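Local coordinates for haloacid dehalogenase domain protein hydrolase (Planctomyces limnophilus, PDB 4OVY) that is a putative phosphatase of the haloacid dehalogenase (HAD) superfamily, probably a metal-dependent hydrolase, and holds a calcium ion in this crystal, at residues F41-C49 with T136-L147; T157-M168 with Y176-S187. One frame throughout, in Å; residues are numbered along the deposited sequence. Where two conformers were deposited one is given.

Interaction 1. Residues F41-C49 with T136-L147; sequences FDNDGTLWC and TECVYQPMLELL. With CA (calcium ion), chain J; EDO (1,2-ethanediol), chain H; EDO (1,2-ethanediol), chain F.
Trp48 and Val139 form a single backbone bridge, and two hydrogen bonds close it: Tyr140 N to Leu47 O at 2.9 Å and Cys49 N to Cys138 O at 3.1 Å. The first segment has a sequence that fits the DxDx(T/V) motif of HAD hydrolases (Asp42, Asp44, Thr46), in the loop after strand 38-41. The second leads into helix 141-152, with Tyr140 at its N-cap position.

The Tyr140 ring lies against the loop backbone. Trp48 CA sits over one ring face, displaced toward the rim. Thr46 O meets the ring edge in plane, 3.3 Å from Tyr140 CD2. That carbonyl is buried and has no hydrogen-bond partner in the model. The phenol OH is hydrogen-bonded to Glu265.

Selenomethionine Met143 is bent at chi2 and chi3 (-64° and -72°), which turns its methyl toward both Phe41 and Leu47. Met143 CE lies 3.5 Å from Phe41 CE2 and 3.8 Å from Leu47 CD2. Leu147 CD2 covers one face of the Phe41 ring, a CH-pi contact, while Leu146 CD2 touches the edge.

On the metal side, Asp42 OD2 and Asp44 O bind calcium, with Asn234 and two waters. Thr46 OG1 is hydrogen-bonded to Asn234, a second-shell link. The Asp44 carboxylate does not use its oxygens on the ion: Trp48 NE1 donates to the anti lone pair of Asp44 OD1 at 2.8 Å, close to the indole plane.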
loop_
_atom_site.group_PDB
_atom_site.type_symbol
_atom_site.label_atom_id
_atom_site.label_comp_id
_atom_site.label_asym_id
_atom_site.label_seq_id
_atom_site.Cartn_x
_atom_site.Cartn_y
_atom_site.Cartn_z
ATOM N N PHE A 41 6.164 7.806 -9.904
ATOM C CA PHE A 41 5.730 8.770 -10.905
ATOM C C PHE A 41 4.463 9.469 -10.435
ATOM O O PHE A 41 3.523 8.820 -9.982
ATOM C CB PHE A 41 5.372 8.056 -12.215
ATOM C CG PHE A 41 6.538 7.402 -12.898
ATOM C CD1 PHE A 41 6.956 6.132 -12.530
ATOM C CD2 PHE A 41 7.203 8.047 -13.930
ATOM C CE1 PHE A 41 8.032 5.529 -13.162
ATOM C CE2 PHE A 41 8.282 7.447 -14.564
ATOM C CZ PHE A 41 8.690 6.187 -14.182
ATOM N N ASP A 42 4.409 10.785 -10.589
ATOM C CA ASP A 42 3.117 11.458 -10.612
ATOM C C ASP A 42 2.370 10.998 -11.872
ATOM O O ASP A 42 2.987 10.464 -12.809
ATOM C CB ASP A 42 3.306 12.972 -10.619
ATOM C CG ASP A 42 2.049 13.731 -10.234
ATOM O OD1 ASP A 42 1.031 13.136 -9.833
ATOM O OD2 ASP A 42 2.089 14.960 -10.328
ATOM N N ASN A 43 1.054 11.195 -11.896
ATOM C CA ASN A 43 0.244 10.860 -13.068
ATOM C C ASN A 43 -0.079 12.099 -13.913
ATOM O O ASN A 43 0.493 12.293 -14.984
ATOM C CB ASN A 43 -1.044 10.135 -12.644
ATOM C CG ASN A 43 -1.847 9.618 -13.834
ATOM O OD1 ASN A 43 -1.284 9.212 -14.855
ATOM N ND2 ASN A 43 -3.166 9.629 -13.704
ATOM N N ASP A 44 -0.978 12.946 -13.414
ATOM C CA ASP A 44 -1.392 14.159 -14.136
ATOM C C ASP A 44 -0.170 15.000 -14.508
ATOM O O ASP A 44 0.584 15.392 -13.639
ATOM C CB ASP A 44 -2.323 15.015 -13.271
ATOM C CG ASP A 44 -3.630 14.321 -12.922
ATOM O OD1 ASP A 44 -4.117 13.467 -13.695
ATOM O OD2 ASP A 44 -4.186 14.656 -11.860
ATOM N N GLY A 45 0.027 15.258 -15.798
ATOM C CA GLY A 45 1.109 16.118 -16.265
ATOM C C GLY A 45 2.470 15.449 -16.345
ATOM O O GLY A 45 3.432 16.058 -16.813
ATOM N N THR A 46 2.554 14.204 -15.876
ATOM C CA THR A 46 3.800 13.451 -15.863
ATOM C C THR A 46 3.690 12.242 -16.804
ATOM O O THR A 46 4.575 12.026 -17.630
ATOM C CB THR A 46 4.149 13.019 -14.430
ATOM O OG1 THR A 46 4.471 14.183 -13.654
ATOM C CG2 THR A 46 5.337 12.065 -14.405
ATOM N N LEU A 47 2.616 11.466 -16.664
ATOM C CA LEU A 47 2.336 10.313 -17.528
ATOM C C LEU A 47 1.282 10.606 -18.597
ATOM O O LEU A 47 1.232 9.926 -19.625
ATOM C CB LEU A 47 1.870 9.123 -16.686
ATOM C CG LEU A 47 2.877 8.535 -15.692
ATOM C CD1 LEU A 47 2.284 7.364 -14.929
ATOM C CD2 LEU A 47 4.150 8.096 -16.410
ATOM N N TRP A 48 0.414 11.584 -18.343
ATOM C CA TRP A 48 -0.631 11.945 -19.290
ATOM C C TRP A 48 -1.043 13.407 -19.154
ATOM O O TRP A 48 -0.618 14.101 -18.233
ATOM C CB TRP A 48 -1.835 11.004 -19.154
ATOM C CG TRP A 48 -2.732 11.216 -17.966
ATOM C CD1 TRP A 48 -2.449 11.900 -16.815
ATOM C CD2 TRP A 48 -4.058 10.695 -17.802
ATOM N NE1 TRP A 48 -3.521 11.850 -15.962
ATOM C CE2 TRP A 48 -4.518 11.112 -16.539
ATOM C CE3 TRP A 48 -4.898 9.912 -18.600
ATOM C CZ2 TRP A 48 -5.778 10.781 -16.062
ATOM C CZ3 TRP A 48 -6.156 9.587 -18.120
ATOM C CH2 TRP A 48 -6.584 10.024 -16.868
ATOM N N CYS A 49 -1.888 13.852 -20.070
ATOM C CA CYS A 49 -2.248 15.254 -20.192
ATOM C C CYS A 49 -3.167 15.741 -19.061
ATOM O O CYS A 49 -4.081 15.030 -18.658
ATOM C CB CYS A 49 -2.926 15.443 -21.542
ATOM S SG CYS A 49 -3.259 17.149 -21.963
ATOM N N THR A 136 -7.381 8.250 -21.828
ATOM C CA THR A 136 -6.380 7.198 -21.664
ATOM C C THR A 136 -5.475 7.009 -22.891
ATOM O O THR A 136 -4.482 6.294 -22.805
ATOM C CB THR A 136 -7.047 5.849 -21.327
ATOM O OG1 THR A 136 -8.079 5.584 -22.282
ATOM C CG2 THR A 136 -7.673 5.882 -19.923
ATOM N N GLU A 137 -5.827 7.623 -24.021
ATOM C CA GLU A 137 -4.940 7.692 -25.185
ATOM C C GLU A 137 -4.117 8.981 -25.216
ATOM O O GLU A 137 -3.242 9.145 -26.079
ATOM C CB GLU A 137 -5.731 7.535 -26.483
ATOM C CG GLU A 137 -6.223 6.116 -26.714
ATOM C CD GLU A 137 -7.033 5.965 -27.991
ATOM O OE1 GLU A 137 -6.835 6.753 -28.946
ATOM O OE2 GLU A 137 -7.877 5.047 -28.039
ATOM N N CYS A 138 -4.374 9.881 -24.263
ATOM C CA CYS A 138 -3.602 11.109 -24.136
ATOM C C CYS A 138 -2.467 10.923 -23.125
ATOM O O CYS A 138 -2.125 11.824 -22.355
ATOM C CB CYS A 138 -4.530 12.271 -23.776
ATOM S SG CYS A 138 -5.841 12.512 -25.009
ATOM N N VAL A 139 -1.881 9.730 -23.161
ATOM C CA VAL A 139 -0.737 9.375 -22.338
ATOM C C VAL A 139 0.517 9.618 -23.170
ATOM O O VAL A 139 0.450 9.675 -24.405
ATOM C CB VAL A 139 -0.800 7.910 -21.851
ATOM C CG1 VAL A 139 -2.019 7.696 -20.957
ATOM C CG2 VAL A 139 -0.822 6.927 -23.017
ATOM N N TYR A 140 1.650 9.780 -22.496
ATOM C CA TYR A 140 2.901 10.112 -23.168
ATOM C C TYR A 140 3.669 8.861 -23.568
ATOM O O TYR A 140 4.126 8.100 -22.718
ATOM C CB TYR A 140 3.764 11.011 -22.287
ATOM C CG TYR A 140 3.062 12.268 -21.820
ATOM C CD1 TYR A 140 2.220 12.988 -22.668
ATOM C CD2 TYR A 140 3.244 12.741 -20.527
ATOM C CE1 TYR A 140 1.587 14.137 -22.241
ATOM C CE2 TYR A 140 2.615 13.894 -20.092
ATOM C CZ TYR A 140 1.785 14.585 -20.943
ATOM O OH TYR A 140 1.151 15.727 -20.508
ATOM N N GLN A 141 3.800 8.663 -24.876
ATOM C CA GLN A 141 4.481 7.507 -25.427
ATOM C C GLN A 141 5.917 7.371 -24.896
ATOM O O GLN A 141 6.344 6.261 -24.565
ATOM C CB GLN A 141 4.457 7.567 -26.963
ATOM C CG GLN A 141 5.300 6.514 -27.665
ATOM C CD GLN A 141 4.813 5.092 -27.430
ATOM O OE1 GLN A 141 3.615 4.839 -27.283
ATOM N NE2 GLN A 141 5.745 4.153 -27.417
ATOM N N PRO A 142 6.663 8.491 -24.791
ATOM C CA PRO A 142 7.999 8.368 -24.208
ATOM C C PRO A 142 7.993 7.868 -22.760
ATOM O O PRO A 142 8.920 7.172 -22.344
ATOM C CB PRO A 142 8.558 9.794 -24.303
ATOM C CG PRO A 142 7.810 10.410 -25.430
ATOM C CD PRO A 142 6.427 9.842 -25.319
HETATM N N MSE A 143 6.953 8.190 -22.000
HETATM C CA MSE A 143 6.862 7.717 -20.620
HETATM C C MSE A 143 6.455 6.265 -20.585
HETATM O O MSE A 143 6.885 5.529 -19.709
HETATM C CB MSE A 143 5.914 8.586 -19.786
HETATM C CG MSE A 143 6.389 10.037 -19.722
HETATM SE SE MSE A 143 8.129 10.219 -18.795
HETATM C CE MSE A 143 7.458 9.878 -16.977
ATOM N N LEU A 144 5.631 5.824 -21.530
ATOM C CA LEU A 144 5.328 4.392 -21.641
ATOM C C LEU A 144 6.609 3.589 -21.896
ATOM O O LEU A 144 6.813 2.514 -21.328
ATOM C CB LEU A 144 4.330 4.124 -22.758
ATOM C CG LEU A 144 2.944 4.763 -22.661
ATOM C CD1 LEU A 144 2.093 4.265 -23.823
ATOM C CD2 LEU A 144 2.288 4.464 -21.323
ATOM N N GLU A 145 7.465 4.118 -22.760
ATOM C CA GLU A 145 8.770 3.511 -23.018
ATOM C C GLU A 145 9.637 3.479 -21.760
ATOM O O GLU A 145 10.279 2.471 -21.472
ATOM C CB GLU A 145 9.493 4.250 -24.143
ATOM C CG GLU A 145 8.828 4.057 -25.493
ATOM C CD GLU A 145 9.356 4.985 -26.563
ATOM O OE1 GLU A 145 10.402 5.645 -26.337
ATOM O OE2 GLU A 145 8.720 5.045 -27.640
ATOM N N LEU A 146 9.640 4.579 -21.012
ATOM C CA LEU A 146 10.422 4.659 -19.780
ATOM C C LEU A 146 9.941 3.643 -18.753
ATOM O O LEU A 146 10.748 2.946 -18.149
ATOM C CB LEU A 146 10.382 6.079 -19.205
ATOM C CG LEU A 146 11.104 6.288 -17.872
ATOM C CD1 LEU A 146 12.573 5.872 -17.955
ATOM C CD2 LEU A 146 10.985 7.745 -17.472
ATOM N N LEU A 147 8.626 3.548 -18.567
ATOM C CA LEU A 147 8.053 2.542 -17.664
ATOM C C LEU A 147 8.492 1.111 -18.028
ATOM O O LEU A 147 8.919 0.351 -17.159
ATOM C CB LEU A 147 6.527 2.631 -17.662
ATOM C CG LEU A 147 5.926 3.846 -16.952
ATOM C CD1 LEU A 147 4.462 3.982 -17.337
ATOM C CD2 LEU A 147 6.084 3.743 -15.441
HETATM CA CA CA J . 1.333 16.678 -11.677
HETATM C C1 EDO H . -4.433 16.172 -9.178
HETATM O O1 EDO H . -3.189 15.796 -9.789
HETATM C C2 EDO H . -4.203 17.267 -8.142
HETATM O O2 EDO H . -3.024 16.980 -7.379
HETATM C C1 EDO F . 5.700 0.127 -24.418
HETATM O O1 EDO F . 7.084 -0.030 -24.738
HETATM C C2 EDO F . 5.149 1.324 -25.176
HETATM O O2 EDO F . 5.359 1.136 -26.581
HETATM O O HOH W 1 2.017 17.150 -8.985
HETATM O O HOH W 2 -0.087 18.209 -11.693
#

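Interaction 2. Residues T157-M168 with Y176-S187; sequences TFIVSGAGIEFM and YGIPPEQVIGSS. With EDO (1,2-ethanediol), chain D.
The Phe158 ring lies over the aliphatic part of Gln182, whose CG sits 3.8 Å from the ring centroid and 17° off the normal. This CH-pi contact opens a parallel strand pair in the Rossmann-like HAD sheet. Strands 157-161 and 183-187 run side by side, 5° apart in direction. With Phe158 CG anti to the carbonyl carbon (chi1 -76°), the ring is carried over Gln182, just before strand 183-187. With an alanine here the ring is lost, which would probably leave the Gln182 CG methylene without its aromatic partner and open a gap beside Ile184 CD1.

The Val160 and Ile184 side chains lie alongside each other and point the same way, with Val160 CG2 4.1 Å from Ile184 CD1. On the other sheet face, the Ile159 and Tyr176 side chains cross at about a right angle, with Ile159 CD1 3.7 Å from Tyr176 CD2, and Ile159 CG1 meets Ile178 CD1 at 3.8 Å. The methyl of selenomethionine Met168 packs on Val183 CG1 at 3.7 Å.

A beta bulge shifts the pairing by two residues between Val160 and Gly164. Just past it, Ile165 lays CD1 3.3 Å from Val183 O. Gly185 faces this turn, where a CB would clash with Ala163 O. Glu181 forms salt bridges with Lys156 and Arg226 of the second subunit. Ser186 OG donates to Gly162 O at 2.7 Å, from above the carbonyl plane.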
loop_
_atom_site.group_PDB
_atom_site.type_symbol
_atom_site.label_atom_id
_atom_site.label_comp_id
_atom_site.label_asym_id
_atom_site.label_seq_id
_atom_site.Cartn_x
_atom_site.Cartn_y
_atom_site.Cartn_z
ATOM N N THR A 157 7.451 -0.009 -10.598
ATOM C CA THR A 157 6.976 1.314 -10.974
ATOM C C THR A 157 5.678 1.613 -10.228
ATOM O O THR A 157 4.700 0.891 -10.389
ATOM C CB THR A 157 6.705 1.401 -12.490
ATOM O OG1 THR A 157 5.810 0.350 -12.882
ATOM C CG2 THR A 157 8.005 1.276 -13.287
ATOM N N PHE A 158 5.686 2.665 -9.412
ATOM C CA PHE A 158 4.502 3.107 -8.677
ATOM C C PHE A 158 4.001 4.460 -9.195
ATOM O O PHE A 158 4.789 5.323 -9.608
ATOM C CB PHE A 158 4.829 3.309 -7.194
ATOM C CG PHE A 158 4.953 2.048 -6.399
ATOM C CD1 PHE A 158 6.097 1.261 -6.494
ATOM C CD2 PHE A 158 3.960 1.679 -5.495
ATOM C CE1 PHE A 158 6.228 0.113 -5.731
ATOM C CE2 PHE A 158 4.090 0.533 -4.736
ATOM C CZ PHE A 158 5.222 -0.251 -4.854
ATOM N N ILE A 159 2.689 4.654 -9.136
ATOM C CA ILE A 159 2.113 5.990 -9.258
ATOM C C ILE A 159 1.921 6.580 -7.861
ATOM O O ILE A 159 1.460 5.893 -6.946
ATOM C CB ILE A 159 0.768 5.964 -10.007
ATOM C CG1 ILE A 159 1.012 5.720 -11.496
ATOM C CG2 ILE A 159 0.006 7.270 -9.823
ATOM C CD1 ILE A 159 -0.252 5.389 -12.258
ATOM N N VAL A 160 2.281 7.854 -7.719
ATOM C CA VAL A 160 2.082 8.616 -6.493
ATOM C C VAL A 160 1.460 9.956 -6.906
ATOM O O VAL A 160 2.158 10.887 -7.290
ATOM C CB VAL A 160 3.394 8.810 -5.710
ATOM C CG1 VAL A 160 3.140 9.523 -4.386
ATOM C CG2 VAL A 160 4.059 7.463 -5.441
ATOM N N SER A 161 0.131 10.026 -6.830
ATOM C CA SER A 161 -0.639 11.134 -7.405
ATOM C C SER A 161 -1.555 11.774 -6.369
ATOM O O SER A 161 -1.978 11.128 -5.418
ATOM C CB SER A 161 -1.468 10.622 -8.586
ATOM O OG SER A 161 -2.443 11.562 -9.010
ATOM N N GLY A 162 -1.853 13.054 -6.562
ATOM C CA GLY A 162 -2.851 13.742 -5.746
ATOM C C GLY A 162 -4.273 13.368 -6.118
ATOM O O GLY A 162 -5.200 13.593 -5.340
ATOM N N ALA A 163 -4.451 12.804 -7.314
ATOM C CA ALA A 163 -5.763 12.385 -7.777
ATOM C C ALA A 163 -6.246 11.184 -6.972
ATOM O O ALA A 163 -5.477 10.547 -6.240
ATOM C CB ALA A 163 -5.732 12.052 -9.267
ATOM N N GLY A 164 -7.528 10.888 -7.118
ATOM C CA GLY A 164 -8.146 9.772 -6.430
ATOM C C GLY A 164 -7.580 8.441 -6.881
ATOM O O GLY A 164 -7.540 8.135 -8.077
ATOM N N ILE A 165 -7.156 7.652 -5.902
ATOM C CA ILE A 165 -6.618 6.324 -6.130
ATOM C C ILE A 165 -7.610 5.465 -6.937
ATOM O O ILE A 165 -7.217 4.764 -7.870
ATOM C CB ILE A 165 -6.198 5.695 -4.776
ATOM C CG1 ILE A 165 -5.279 4.500 -4.965
ATOM C CG2 ILE A 165 -7.403 5.309 -3.930
ATOM C CD1 ILE A 165 -4.798 3.928 -3.648
ATOM N N GLU A 166 -8.899 5.585 -6.623
ATOM C CA GLU A 166 -9.931 4.782 -7.273
ATOM C C GLU A 166 -10.383 5.328 -8.625
ATOM O O GLU A 166 -11.071 4.635 -9.382
ATOM C CB GLU A 166 -11.127 4.589 -6.331
ATOM C CG GLU A 166 -10.789 3.853 -5.033
ATOM C CD GLU A 166 -9.999 2.557 -5.231
ATOM O OE1 GLU A 166 -10.184 1.859 -6.257
ATOM O OE2 GLU A 166 -9.185 2.217 -4.345
ATOM N N PHE A 167 -9.997 6.562 -8.936
ATOM C CA PHE A 167 -10.155 7.074 -10.296
ATOM C C PHE A 167 -9.133 6.444 -11.250
ATOM O O PHE A 167 -9.429 6.254 -12.427
ATOM C CB PHE A 167 -10.020 8.594 -10.338
ATOM C CG PHE A 167 -10.263 9.167 -11.692
ATOM C CD1 PHE A 167 -11.555 9.216 -12.211
ATOM C CD2 PHE A 167 -9.204 9.622 -12.473
ATOM C CE1 PHE A 167 -11.787 9.727 -13.474
ATOM C CE2 PHE A 167 -9.434 10.130 -13.739
ATOM C CZ PHE A 167 -10.725 10.186 -14.238
HETATM N N MSE A 168 -7.934 6.149 -10.750
HETATM C CA MSE A 168 -6.838 5.646 -11.607
HETATM C C MSE A 168 -6.798 4.140 -11.692
HETATM O O MSE A 168 -6.449 3.574 -12.737
HETATM C CB MSE A 168 -5.500 6.145 -11.060
HETATM C CG MSE A 168 -5.401 7.667 -11.154
HETATM SE SE MSE A 168 -3.686 8.292 -10.407
HETATM C CE MSE A 168 -4.038 7.974 -8.500
ATOM N N TYR A 176 -0.788 1.745 -18.307
ATOM C CA TYR A 176 0.596 1.978 -17.866
ATOM C C TYR A 176 1.356 0.713 -17.481
ATOM O O TYR A 176 2.571 0.773 -17.262
ATOM C CB TYR A 176 0.616 2.902 -16.633
ATOM C CG TYR A 176 0.081 4.296 -16.850
ATOM C CD1 TYR A 176 0.459 5.053 -17.956
ATOM C CD2 TYR A 176 -0.774 4.885 -15.917
ATOM C CE1 TYR A 176 -0.016 6.343 -18.138
ATOM C CE2 TYR A 176 -1.255 6.175 -16.094
ATOM C CZ TYR A 176 -0.873 6.900 -17.202
ATOM O OH TYR A 176 -1.339 8.179 -17.381
ATOM N N GLY A 177 0.658 -0.414 -17.358
ATOM C CA GLY A 177 1.275 -1.635 -16.842
ATOM C C GLY A 177 1.476 -1.605 -15.339
ATOM O O GLY A 177 2.286 -2.354 -14.808
ATOM N N ILE A 178 0.729 -0.747 -14.645
ATOM C CA ILE A 178 0.887 -0.579 -13.213
ATOM C C ILE A 178 -0.347 -1.131 -12.506
ATOM O O ILE A 178 -1.456 -0.600 -12.688
ATOM C CB ILE A 178 1.101 0.905 -12.860
ATOM C CG1 ILE A 178 2.397 1.404 -13.512
ATOM C CG2 ILE A 178 1.137 1.091 -11.348
ATOM C CD1 ILE A 178 2.629 2.898 -13.387
ATOM N N PRO A 179 -0.171 -2.201 -11.707
ATOM C CA PRO A 179 -1.303 -2.825 -11.032
ATOM C C PRO A 179 -1.811 -1.982 -9.865
ATOM O O PRO A 179 -1.094 -1.115 -9.386
ATOM C CB PRO A 179 -0.710 -4.132 -10.517
ATOM C CG PRO A 179 0.705 -3.787 -10.216
ATOM C CD PRO A 179 1.107 -2.803 -11.277
ATOM N N PRO A 180 -3.039 -2.249 -9.392
ATOM C CA PRO A 180 -3.664 -1.419 -8.354
ATOM C C PRO A 180 -2.849 -1.292 -7.072
ATOM O O PRO A 180 -2.840 -0.218 -6.461
ATOM C CB PRO A 180 -4.997 -2.123 -8.083
ATOM C CG PRO A 180 -5.251 -2.947 -9.286
ATOM C CD PRO A 180 -3.923 -3.340 -9.833
ATOM N N GLU A 181 -2.154 -2.363 -6.681
ATOM C CA GLU A 181 -1.320 -2.334 -5.470
ATOM C C GLU A 181 -0.086 -1.421 -5.584
ATOM O O GLU A 181 0.626 -1.233 -4.602
ATOM C CB GLU A 181 -0.923 -3.754 -5.020
ATOM C CG GLU A 181 0.029 -4.518 -5.943
ATOM C CD GLU A 181 -0.663 -5.285 -7.060
ATOM O OE1 GLU A 181 -1.846 -4.998 -7.392
ATOM O OE2 GLU A 181 -0.002 -6.190 -7.615
ATOM N N GLN A 182 0.165 -0.865 -6.770
ATOM C CA GLN A 182 1.271 0.062 -6.982
ATOM C C GLN A 182 0.787 1.452 -7.383
ATOM O O GLN A 182 1.540 2.246 -7.954
ATOM C CB GLN A 182 2.244 -0.512 -8.018
ATOM C CG GLN A 182 2.976 -1.713 -7.459
ATOM C CD GLN A 182 3.917 -2.397 -8.427
ATOM O OE1 GLN A 182 4.398 -1.822 -9.412
ATOM N NE2 GLN A 182 4.205 -3.628 -8.128
ATOM N N VAL A 183 -0.479 1.734 -7.081
ATOM C CA VAL A 183 -1.055 3.054 -7.292
ATOM C C VAL A 183 -1.296 3.655 -5.910
ATOM O O VAL A 183 -1.936 3.036 -5.061
ATOM C CB VAL A 183 -2.381 2.993 -8.071
ATOM C CG1 VAL A 183 -2.972 4.396 -8.218
ATOM C CG2 VAL A 183 -2.174 2.346 -9.437
ATOM N N ILE A 184 -0.744 4.839 -5.688
ATOM C CA ILE A 184 -0.924 5.579 -4.450
ATOM C C ILE A 184 -1.586 6.891 -4.825
ATOM O O ILE A 184 -1.167 7.564 -5.771
ATOM C CB ILE A 184 0.427 5.833 -3.755
ATOM C CG1 ILE A 184 1.044 4.509 -3.310
ATOM C CG2 ILE A 184 0.276 6.755 -2.553
ATOM C CD1 ILE A 184 2.495 4.628 -2.887
ATOM N N GLY A 185 -2.637 7.245 -4.098
ATOM C CA GLY A 185 -3.398 8.436 -4.415
ATOM C C GLY A 185 -4.178 8.951 -3.224
ATOM O O GLY A 185 -4.022 8.469 -2.098
ATOM N N SER A 186 -5.019 9.937 -3.477
ATOM C CA SER A 186 -5.916 10.443 -2.441
ATOM C C SER A 186 -7.102 9.488 -2.314
ATOM O O SER A 186 -7.448 8.790 -3.264
ATOM C CB SER A 186 -6.395 11.850 -2.782
ATOM O OG SER A 186 -5.313 12.761 -2.814
ATOM N N SER A 187 -7.728 9.462 -1.145
ATOM C CA SER A 187 -8.794 8.499 -0.887
ATOM C C SER A 187 -9.818 8.986 0.144
ATOM O O SER A 187 -9.545 9.887 0.942
ATOM C CB SER A 187 -8.186 7.164 -0.423
ATOM O OG SER A 187 -7.388 7.329 0.746
HETATM C C1 EDO D . -2.602 6.430 -0.164
HETATM O O1 EDO D . -2.774 5.696 -1.385
HETATM C C2 EDO D . -3.896 6.463 0.654
HETATM O O2 EDO D . -4.970 7.056 -0.082
#

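Interactions 1 and 2 adjoin in the HAD core, their centres about 13 Å apart. Interaction 1 joins the metal-binding loop to helix 141-152. The chain then enters strand 156-161, which opens interaction 2. Strand 38-41 pairs with strand 156-161, and Phe41 O lies 2.8 Å from Val160 N, a probable hydrogen bond. Tyr176 of interaction 2 is a second bridge: its OH is 2.7 Å from Asn43 OD1, a weak hydrogen bond, and 3.4 Å from both Leu47 CB and Trp48 CB. Between nearest atoms, the Ser161 side chain lies about 7 Å from calcium and about 4 Å from the side chain of Asp42. Ser161 of interaction 2 therefore borders the metal site.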